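BtGH115A (Bacteroides thetaiotaomicron, PDB 5BY3) is a family GH115 4-O-methyl-alpha-glucuronidase with specificity for decorated arabinogalactans, a glycoside hydrolase that removes uronic acid side groups. Local coordinates at residues V160-I165 with A208-P213; G236-A241 with E287-L292; R571-A576 with N626-K631. All coordinates share one frame; numbering follows the deposited sequence.

Contact 1 (V160-I165 with A208-P213); sequences VEYRGI and ANTYWP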
loop_
_atom_site.group_PDB
_atom_site.type_symbol
_atom_site.label_atom_id
_atom_site.label_comp_id
_atom_site.label_asym_id
_atom_site.label_seq_id
_atom_site.Cartn_x
_atom_site.Cartn_y
_atom_site.Cartn_z
ATOM N N VAL A 160 -2.102 -9.470 11.734
ATOM C CA VAL A 160 -2.938 -9.881 10.588
ATOM C C VAL A 160 -2.483 -11.249 10.086
ATOM O O VAL A 160 -1.257 -11.510 9.981
ATOM C CB VAL A 160 -2.988 -8.774 9.504
ATOM C CG1 VAL A 160 -3.757 -9.200 8.240
ATOM C CG2 VAL A 160 -3.601 -7.496 10.096
ATOM N N GLU A 161 -3.459 -12.129 9.824
ATOM C CA GLU A 161 -3.164 -13.555 9.544
ATOM C C GLU A 161 -2.568 -13.809 8.140
ATOM O O GLU A 161 -1.604 -14.591 7.996
ATOM C CB GLU A 161 -4.370 -14.484 9.819
ATOM C CG GLU A 161 -3.913 -15.904 10.163
ATOM C CD GLU A 161 -4.991 -16.988 10.214
ATOM O OE1 GLU A 161 -6.191 -16.695 10.052
ATOM O OE2 GLU A 161 -4.616 -18.167 10.429
ATOM N N TYR A 162 -3.128 -13.137 7.136
ATOM C CA TYR A 162 -2.571 -13.187 5.793
ATOM C C TYR A 162 -2.201 -11.784 5.304
ATOM O O TYR A 162 -3.033 -10.858 5.317
ATOM C CB TYR A 162 -3.543 -13.853 4.821
ATOM C CG TYR A 162 -3.689 -15.314 5.108
ATOM C CD1 TYR A 162 -2.789 -16.234 4.568
ATOM C CD2 TYR A 162 -4.691 -15.786 5.965
ATOM C CE1 TYR A 162 -2.909 -17.595 4.828
ATOM C CE2 TYR A 162 -4.814 -17.139 6.242
ATOM C CZ TYR A 162 -3.923 -18.031 5.659
ATOM O OH TYR A 162 -4.030 -19.360 5.913
ATOM N N ARG A 163 -0.944 -11.621 4.880
ATOM C CA ARG A 163 -0.510 -10.305 4.439
ATOM C C ARG A 163 0.386 -10.436 3.253
ATOM O O ARG A 163 1.244 -11.306 3.157
ATOM C CB ARG A 163 0.098 -9.493 5.590
ATOM C CG ARG A 163 1.081 -10.284 6.386
ATOM C CD ARG A 163 1.025 -10.220 7.914
ATOM N NE ARG A 163 2.143 -11.125 8.215
ATOM C CZ ARG A 163 2.034 -12.444 8.419
ATOM N NH1 ARG A 163 0.829 -13.037 8.516
ATOM N NH2 ARG A 163 3.135 -13.164 8.589
ATOM N N GLY A 164 0.159 -9.578 2.299
ATOM C CA GLY A 164 0.840 -9.823 1.063
ATOM C C GLY A 164 0.695 -8.685 0.129
ATOM O O GLY A 164 0.072 -7.663 0.458
ATOM N N ILE A 165 1.268 -8.896 -1.053
ATOM C CA ILE A 165 1.269 -7.907 -2.097
ATOM C C ILE A 165 0.706 -8.484 -3.372
ATOM O O ILE A 165 0.710 -9.693 -3.587
ATOM C CB ILE A 165 2.716 -7.375 -2.354
ATOM C CG1 ILE A 165 3.584 -8.428 -3.091
ATOM C CG2 ILE A 165 3.336 -6.833 -1.047
ATOM C CD1 ILE A 165 4.940 -7.926 -3.568
ATOM N N ALA A 208 5.683 -11.134 5.291
ATOM C CA ALA A 208 4.465 -11.293 4.531
ATOM C C ALA A 208 4.422 -12.766 4.159
ATOM O O ALA A 208 5.481 -13.445 4.114
ATOM C CB ALA A 208 4.504 -10.408 3.288
ATOM N N ASN A 209 3.216 -13.286 3.923
ATOM C CA ASN A 209 3.082 -14.719 3.623
ATOM C C ASN A 209 2.352 -15.044 2.338
ATOM O O ASN A 209 2.334 -16.215 1.934
ATOM C CB ASN A 209 2.494 -15.503 4.811
ATOM C CG ASN A 209 1.163 -14.960 5.278
ATOM O OD1 ASN A 209 0.506 -14.171 4.581
ATOM N ND2 ASN A 209 0.753 -15.376 6.487
ATOM N N THR A 210 1.797 -14.011 1.697
ATOM C CA THR A 210 0.850 -14.153 0.588
ATOM C C THR A 210 1.308 -13.364 -0.666
ATOM O O THR A 210 1.959 -12.348 -0.545
ATOM C CB THR A 210 -0.547 -13.692 1.067
ATOM O OG1 THR A 210 -0.912 -14.417 2.256
ATOM C CG2 THR A 210 -1.593 -13.865 0.014
ATOM N N TYR A 211 0.953 -13.828 -1.858
ATOM C CA TYR A 211 1.322 -13.171 -3.107
ATOM C C TYR A 211 0.205 -13.303 -4.112
ATOM O O TYR A 211 -0.350 -14.380 -4.262
ATOM C CB TYR A 211 2.597 -13.820 -3.675
ATOM C CG TYR A 211 3.141 -13.274 -4.998
ATOM C CD1 TYR A 211 3.229 -11.910 -5.240
ATOM C CD2 TYR A 211 3.629 -14.149 -5.982
ATOM C CE1 TYR A 211 3.725 -11.432 -6.443
ATOM C CE2 TYR A 211 4.150 -13.685 -7.157
ATOM C CZ TYR A 211 4.198 -12.321 -7.400
ATOM O OH TYR A 211 4.717 -11.846 -8.606
ATOM N N TRP A 212 -0.138 -12.199 -4.771
ATOM C CA TRP A 212 -0.968 -12.236 -5.965
ATOM C C TRP A 212 -0.029 -11.909 -7.116
ATOM O O TRP A 212 0.411 -10.786 -7.244
ATOM C CB TRP A 212 -2.101 -11.208 -5.905
ATOM C CG TRP A 212 -3.186 -11.450 -4.874
ATOM C CD1 TRP A 212 -3.249 -12.445 -3.909
ATOM C CD2 TRP A 212 -4.352 -10.644 -4.678
ATOM N NE1 TRP A 212 -4.402 -12.315 -3.162
ATOM C CE2 TRP A 212 -5.084 -11.211 -3.599
ATOM C CE3 TRP A 212 -4.865 -9.507 -5.325
ATOM C CZ2 TRP A 212 -6.290 -10.671 -3.167
ATOM C CZ3 TRP A 212 -6.052 -8.972 -4.893
ATOM C CH2 TRP A 212 -6.756 -9.548 -3.843
ATOM N N PRO A 213 0.304 -12.907 -7.954
ATOM C CA PRO A 213 1.310 -12.721 -9.013
ATOM C C PRO A 213 0.838 -11.746 -10.077
ATOM O O PRO A 213 -0.352 -11.487 -10.128
ATOM C CB PRO A 213 1.421 -14.118 -9.611
ATOM C CG PRO A 213 0.055 -14.721 -9.405
ATOM C CD PRO A 213 -0.387 -14.214 -8.066
#
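Asn209 OD1 is gripped from opposite faces of its amide plane: Arg163 N donates to OD1 across the contact at 2.9 Å, and the neighbouring hydroxyl, Thr210 OG1, donates to it at 2.7 Å. The amide nitrogen works too. Asn209 ND2 gives a nearly straight bond (165°) to Glu161 O, which lies in the amide plane 2.9 Å away. Asparagine suits this place because its one amide offers an acceptor and a donor, much as a peptide group would, just where the parallel pairing of strands 162-165 and 210-212 begins. A chi1 of 56° sets Asn209 CG between the backbone N and the carbonyl carbon, over one face of the Arg163 guanidinium, and Arg163 NH1 bonds to Val160 O and to Gln94. Arg163 O also takes two donors, Asn209 N and Thr210 N. At Gly164 a side chain would run into Thr210 O. An alanine in place of Asn209 would probably leave Arg163 N without its mate, Glu161 O reliant on Gln94, and the Thr210 hydroxyl free to turn. Peptide groups at the start of this largely buried beta-alpha-beta crossover are thus satisfied by a side chain as well as by backbone pairing.

Contact 2 (G236-A241 with E287-L292); sequences GIFMGA and EILYTL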
loop_
_atom_site.group_PDB
_atom_site.type_symbol
_atom_site.label_atom_id
_atom_site.label_comp_id
_atom_site.label_asym_id
_atom_site.label_seq_id
_atom_site.Cartn_x
_atom_site.Cartn_y
_atom_site.Cartn_z
ATOM N N GLY A 236 7.333 -20.845 0.676
ATOM C CA GLY A 236 6.204 -21.000 1.635
ATOM C C GLY A 236 5.206 -19.863 1.566
ATOM O O GLY A 236 4.721 -19.398 2.603
ATOM N N ILE A 237 4.913 -19.419 0.343
ATOM C CA ILE A 237 4.083 -18.260 0.074
ATOM C C ILE A 237 2.723 -18.757 -0.385
ATOM O O ILE A 237 2.621 -19.582 -1.286
ATOM C CB ILE A 237 4.692 -17.407 -1.091
ATOM C CG1 ILE A 237 6.092 -16.820 -0.741
ATOM C CG2 ILE A 237 3.704 -16.367 -1.633
ATOM C CD1 ILE A 237 6.174 -15.868 0.451
ATOM N N PHE A 238 1.664 -18.228 0.205
ATOM C CA PHE A 238 0.342 -18.546 -0.255
ATOM C C PHE A 238 0.165 -17.839 -1.566
ATOM O O PHE A 238 0.307 -16.622 -1.646
ATOM C CB PHE A 238 -0.684 -18.159 0.801
ATOM C CG PHE A 238 -0.625 -19.032 2.014
ATOM C CD1 PHE A 238 0.385 -18.873 2.963
ATOM C CD2 PHE A 238 -1.565 -20.061 2.195
ATOM C CE1 PHE A 238 0.466 -19.711 4.096
ATOM C CE2 PHE A 238 -1.493 -20.906 3.321
ATOM C CZ PHE A 238 -0.471 -20.734 4.278
HETATM N N MSE A 239 -0.062 -18.622 -2.614
HETATM C CA MSE A 239 -0.517 -18.066 -3.889
HETATM C C MSE A 239 -1.992 -17.796 -3.728
HETATM O O MSE A 239 -2.777 -18.696 -3.340
HETATM C CB MSE A 239 -0.235 -19.047 -5.027
HETATM C CG MSE A 239 1.242 -19.416 -5.167
HETATM SE SE MSE A 239 2.278 -17.731 -5.342
HETATM C CE MSE A 239 1.475 -16.932 -6.952
ATOM N N GLY A 240 -2.348 -16.530 -3.939
ATOM C CA GLY A 240 -3.718 -16.034 -3.989
ATOM C C GLY A 240 -3.822 -15.367 -5.339
ATOM O O GLY A 240 -2.877 -15.452 -6.115
ATOM N N ALA A 241 -4.944 -14.710 -5.639
ATOM C CA ALA A 241 -5.116 -13.968 -6.909
ATOM C C ALA A 241 -6.294 -13.033 -6.750
ATOM O O ALA A 241 -6.971 -13.115 -5.743
ATOM C CB ALA A 241 -5.325 -14.904 -8.107
ATOM N N GLU A 287 0.115 -24.459 -0.756
ATOM C CA GLU A 287 -0.361 -23.269 -0.077
ATOM C C GLU A 287 -0.923 -22.263 -1.088
ATOM O O GLU A 287 -0.173 -21.575 -1.822
ATOM C CB GLU A 287 0.754 -22.676 0.782
ATOM C CG GLU A 287 1.329 -23.681 1.790
ATOM C CD GLU A 287 2.739 -23.337 2.243
ATOM O OE1 GLU A 287 3.663 -23.248 1.389
ATOM O OE2 GLU A 287 2.920 -23.166 3.466
ATOM N N ILE A 288 -2.262 -22.244 -1.124
ATOM C CA ILE A 288 -3.075 -21.468 -2.058
ATOM C C ILE A 288 -4.197 -20.863 -1.261
ATOM O O ILE A 288 -4.725 -21.519 -0.351
ATOM C CB ILE A 288 -3.739 -22.371 -3.139
ATOM C CG1 ILE A 288 -2.697 -23.227 -3.892
ATOM C CG2 ILE A 288 -4.669 -21.556 -4.057
ATOM C CD1 ILE A 288 -1.695 -22.415 -4.696
ATOM N N LEU A 289 -4.523 -19.610 -1.587
ATOM C CA LEU A 289 -5.753 -18.969 -1.151
ATOM C C LEU A 289 -6.654 -18.848 -2.366
ATOM O O LEU A 289 -6.283 -18.183 -3.354
ATOM C CB LEU A 289 -5.509 -17.593 -0.534
ATOM C CG LEU A 289 -4.590 -17.497 0.691
ATOM C CD1 LEU A 289 -4.355 -16.016 0.948
ATOM C CD2 LEU A 289 -5.081 -18.197 1.960
ATOM N N TYR A 290 -7.820 -19.508 -2.280
ATOM C CA TYR A 290 -8.731 -19.664 -3.425
ATOM C C TYR A 290 -9.677 -18.506 -3.430
ATOM O O TYR A 290 -10.459 -18.337 -2.464
ATOM C CB TYR A 290 -9.493 -21.001 -3.343
ATOM C CG TYR A 290 -8.589 -22.176 -3.589
ATOM C CD1 TYR A 290 -8.345 -22.612 -4.895
ATOM C CD2 TYR A 290 -7.900 -22.810 -2.535
ATOM C CE1 TYR A 290 -7.495 -23.657 -5.147
ATOM C CE2 TYR A 290 -7.035 -23.881 -2.797
ATOM C CZ TYR A 290 -6.840 -24.274 -4.103
ATOM O OH TYR A 290 -5.988 -25.296 -4.436
ATOM N N THR A 291 -9.572 -17.678 -4.476
ATOM C CA THR A 291 -10.549 -16.606 -4.667
ATOM C C THR A 291 -11.846 -17.229 -5.223
ATOM O O THR A 291 -11.796 -17.996 -6.176
ATOM C CB THR A 291 -10.009 -15.473 -5.586
ATOM O OG1 THR A 291 -9.121 -14.636 -4.836
ATOM C CG2 THR A 291 -11.117 -14.576 -6.085
ATOM N N LEU A 292 -12.993 -16.896 -4.629
ATOM C CA LEU A 292 -14.269 -17.410 -5.123
ATOM C C LEU A 292 -14.973 -16.403 -6.013
ATOM O O LEU A 292 -14.603 -15.222 -6.030
ATOM C CB LEU A 292 -15.169 -17.844 -3.972
ATOM C CG LEU A 292 -14.755 -19.077 -3.174
ATOM C CD1 LEU A 292 -15.962 -19.568 -2.385
ATOM C CD2 LEU A 292 -14.205 -20.181 -4.065
#
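The Phe238 ring carries Glu287 on one face: Glu287 CB stands 3.9 Å from the ring centroid, 16° off the normal and shifted toward the rim, a CH-pi contact. Leu289 CD2 also touches the ring, 4.0 Å from Phe238 CD2, and the ring meets Tyr162 in an edge-to-face pair. Tyr290, whose CB points away from 236-241, has Ile288 CG2 over the centre of its ring. Glutamate suits the place of Glu287, since its methylene can cover an apolar ring while the carboxylate extends past it, bringing Glu287 OE1 to 3.4 Å from Gly236 CA. Gly236 itself leaves the end of helix 228-235 with positive phi, a conformation that favours glycine. The backbones run nearly the same way and join at one bridge, Met239 with Ile288, where Met239 N donates to Glu287 O at 3.1 Å and Leu289 N donates to Met239 O. This bridge draws together strands 238-239 and 290-291, the two ends of the eight-stranded parallel sheet, and so closes the TIM barrel. At the bridge, Ile288 bends at chi2 (-64°) so that CD1 comes back to 3.7 Å from CB of Met239, a selenomethionine in this crystal, whose own chain then curls away toward Tyr211, Pro213 and Phe222. Farther along, the backbones diverge and a side chain spans the gap: Thr291 OG1 donates to Ala241 O over 2.8 Å, standing above the carbonyl plane, a reach the threonine hydroxyl can make because its CB already points toward the other segment.

Contact 3 (R571-A576 with N626-K631); sequences RKLLYA and NRVERK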
loop_
_atom_site.group_PDB
_atom_site.type_symbol
_atom_site.label_atom_id
_atom_site.label_comp_id
_atom_site.label_asym_id
_atom_site.label_seq_id
_atom_site.Cartn_x
_atom_site.Cartn_y
_atom_site.Cartn_z
ATOM N N ARG A 571 7.549 21.599 -11.686
ATOM C CA ARG A 571 8.183 22.588 -12.576
ATOM C C ARG A 571 7.658 22.535 -13.997
ATOM O O ARG A 571 7.293 23.562 -14.540
ATOM C CB ARG A 571 9.705 22.420 -12.569
ATOM C CG ARG A 571 10.331 22.825 -11.242
ATOM C CD ARG A 571 11.762 23.288 -11.419
ATOM N NE ARG A 571 12.292 23.796 -10.160
ATOM C CZ ARG A 571 13.580 23.819 -9.826
ATOM N NH1 ARG A 571 14.516 23.343 -10.643
ATOM N NH2 ARG A 571 13.919 24.288 -8.644
ATOM N N LYS A 572 7.612 21.336 -14.586
ATOM C CA LYS A 572 7.234 21.176 -15.989
ATOM C C LYS A 572 5.831 21.698 -16.226
ATOM O O LYS A 572 5.574 22.454 -17.195
ATOM C CB LYS A 572 7.315 19.707 -16.438
ATOM C CG LYS A 572 7.025 19.461 -17.942
ATOM C CD LYS A 572 6.867 17.975 -18.253
ATOM C CE LYS A 572 5.464 17.439 -17.926
ATOM N NZ LYS A 572 5.331 16.006 -18.292
ATOM N N LEU A 573 4.937 21.298 -15.331
ATOM C CA LEU A 573 3.528 21.609 -15.475
ATOM C C LEU A 573 3.196 22.993 -14.919
ATOM O O LEU A 573 2.356 23.685 -15.491
ATOM C CB LEU A 573 2.635 20.452 -14.900
ATOM C CG LEU A 573 2.731 19.238 -15.855
ATOM C CD1 LEU A 573 2.874 17.890 -15.177
ATOM C CD2 LEU A 573 1.619 19.229 -16.888
ATOM N N LEU A 574 3.840 23.419 -13.829
ATOM C CA LEU A 574 3.537 24.761 -13.330
ATOM C C LEU A 574 4.143 25.905 -14.162
ATOM O O LEU A 574 3.446 26.907 -14.378
ATOM C CB LEU A 574 3.818 24.906 -11.848
ATOM C CG LEU A 574 2.827 24.089 -11.036
ATOM C CD1 LEU A 574 3.181 24.216 -9.566
ATOM C CD2 LEU A 574 1.403 24.546 -11.294
ATOM N N TYR A 575 5.395 25.762 -14.639
ATOM C CA TYR A 575 5.974 26.758 -15.563
ATOM C C TYR A 575 5.145 26.817 -16.837
ATOM O O TYR A 575 4.905 27.883 -17.367
ATOM C CB TYR A 575 7.414 26.442 -15.958
ATOM C CG TYR A 575 8.487 26.512 -14.874
ATOM C CD1 TYR A 575 8.430 27.457 -13.844
ATOM C CD2 TYR A 575 9.617 25.659 -14.944
ATOM C CE1 TYR A 575 9.416 27.511 -12.867
ATOM C CE2 TYR A 575 10.624 25.713 -13.986
ATOM C CZ TYR A 575 10.529 26.639 -12.949
ATOM O OH TYR A 575 11.538 26.677 -11.995
ATOM N N ALA A 576 4.704 25.648 -17.311
ATOM C CA ALA A 576 3.806 25.551 -18.451
ATOM C C ALA A 576 2.528 26.378 -18.250
ATOM O O ALA A 576 2.058 27.055 -19.203
ATOM C CB ALA A 576 3.468 24.096 -18.724
ATOM N N ASN A 626 4.095 13.812 -21.211
ATOM C CA ASN A 626 4.771 14.345 -22.399
ATOM C C ASN A 626 5.381 15.730 -22.149
ATOM O O ASN A 626 5.066 16.363 -21.142
ATOM C CB ASN A 626 3.759 14.470 -23.546
ATOM C CG ASN A 626 3.284 13.133 -24.072
ATOM O OD1 ASN A 626 2.149 13.026 -24.535
ATOM N ND2 ASN A 626 4.147 12.112 -24.018
ATOM N N ARG A 627 6.206 16.242 -23.081
ATOM C CA ARG A 627 6.476 17.696 -23.051
ATOM C C ARG A 627 5.134 18.335 -23.265
ATOM O O ARG A 627 4.276 17.773 -23.949
ATOM C CB ARG A 627 7.400 18.184 -24.136
ATOM C CG ARG A 627 8.852 17.896 -23.933
ATOM C CD ARG A 627 9.624 18.151 -25.238
ATOM N NE ARG A 627 11.020 17.758 -25.045
ATOM C CZ ARG A 627 11.550 16.581 -25.392
ATOM N NH1 ARG A 627 10.826 15.617 -25.989
ATOM N NH2 ARG A 627 12.831 16.360 -25.114
ATOM N N VAL A 628 4.960 19.514 -22.690
ATOM C CA VAL A 628 3.684 20.198 -22.758
ATOM C C VAL A 628 3.480 20.919 -24.108
ATOM O O VAL A 628 4.348 21.690 -24.567
ATOM C CB VAL A 628 3.518 21.163 -21.564
ATOM C CG1 VAL A 628 2.216 21.924 -21.670
ATOM C CG2 VAL A 628 3.528 20.389 -20.265
ATOM N N GLU A 629 2.323 20.676 -24.714
ATOM C CA GLU A 629 1.839 21.443 -25.880
ATOM C C GLU A 629 1.775 22.958 -25.586
ATOM O O GLU A 629 1.049 23.415 -24.700
ATOM C CB GLU A 629 0.470 20.900 -26.323
ATOM C CG GLU A 629 0.018 21.269 -27.734
ATOM C CD GLU A 629 -1.454 20.931 -28.009
ATOM O OE1 GLU A 629 -2.244 20.730 -27.042
ATOM O OE2 GLU A 629 -1.827 20.879 -29.210
ATOM N N ARG A 630 2.552 23.721 -26.343
ATOM C CA ARG A 630 2.563 25.181 -26.263
ATOM C C ARG A 630 1.326 25.821 -26.933
ATOM O O ARG A 630 1.002 25.533 -28.095
ATOM C CB ARG A 630 3.843 25.711 -26.896
ATOM C CG ARG A 630 5.125 25.125 -26.305
ATOM C CD ARG A 630 6.305 26.003 -26.654
ATOM N NE ARG A 630 7.570 25.417 -26.245
ATOM C CZ ARG A 630 8.749 26.030 -26.351
ATOM N NH1 ARG A 630 8.845 27.275 -26.851
ATOM N NH2 ARG A 630 9.840 25.396 -25.940
ATOM N N LYS A 631 0.642 26.675 -26.184
ATOM C CA LYS A 631 -0.592 27.329 -26.614
ATOM C C LYS A 631 -0.837 28.449 -25.631
ATOM O O LYS A 631 -0.381 28.370 -24.503
ATOM C CB LYS A 631 -1.762 26.308 -26.741
ATOM C CG LYS A 631 -3.030 26.494 -25.916
ATOM C CD LYS A 631 -3.153 25.405 -24.851
ATOM C CE LYS A 631 -4.576 25.269 -24.326
ATOM N NZ LYS A 631 -4.847 23.851 -23.943
#
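Lys572 reaches from its helix to the backbone of Asn626, its NZ donating to Asn626 O at 2.9 Å from 38° above the carbonyl plane. The same ammonium also bonds to Val624 O, so two carbonyls of one loop hold a buried charge, and their dipoles would probably offset part of the cost of burying it. Lysine suits the site because it offers several N-H groups at the end of a long apolar chain. That chain leaves with CG anti to the backbone N and bends at chi3 (82°), which places CE 3.4 Å from Asn626 O, with Val628 CG2 4.2 Å from the same CE.

Val628 is the apolar half of the contact. Its CG1 meets Ala576 CB at 3.9 Å, while CG2 touches both that methyl and Leu573 CD2, the latter at 4.0 Å. One turn of helix separates Lys572 from Ala576, so both point toward the loop, and the small alanine lets a branched valine come close to the helix.

Farther out, Lys572 O takes a hydrogen bond from Ser589, and the loop is tied to helix 587-603 by salt bridges of Arg627 with Asp594 and Arg630 with Asp590. On other sides of the segment, Leu574 and Tyr575 pack on helix 523-543. The arrangement is that of an irregular, extended loop packed against the long helix 552-580 within a cluster of packed helices, held by a lysine of the helix that grips its carbonyls and by a valine of the loop that sits on the helix.

How the contacts relate
Contacts 1 and 2 belong to one TIM barrel and lie side by side, centres about 9 Å apart. Strand 210-212 is their common border: Asn209 O with Phe238 N and Tyr211 N with Phe238 O probably form hydrogen bonds, while Trp212 packs on Gly240 and Ala241. Together they run from the first strand of the barrel to the third and across to the fourth. The Ile165 side chain is about 12 Å from the bound nickel ion, whose site includes Leu404 and Asp436. Contact 3 belongs to a separate helical region, its centre about 41 Å from that of contact 1 and 45 Å from that of contact 2, on the other side of the chain's centre from contact 2, and touches neither.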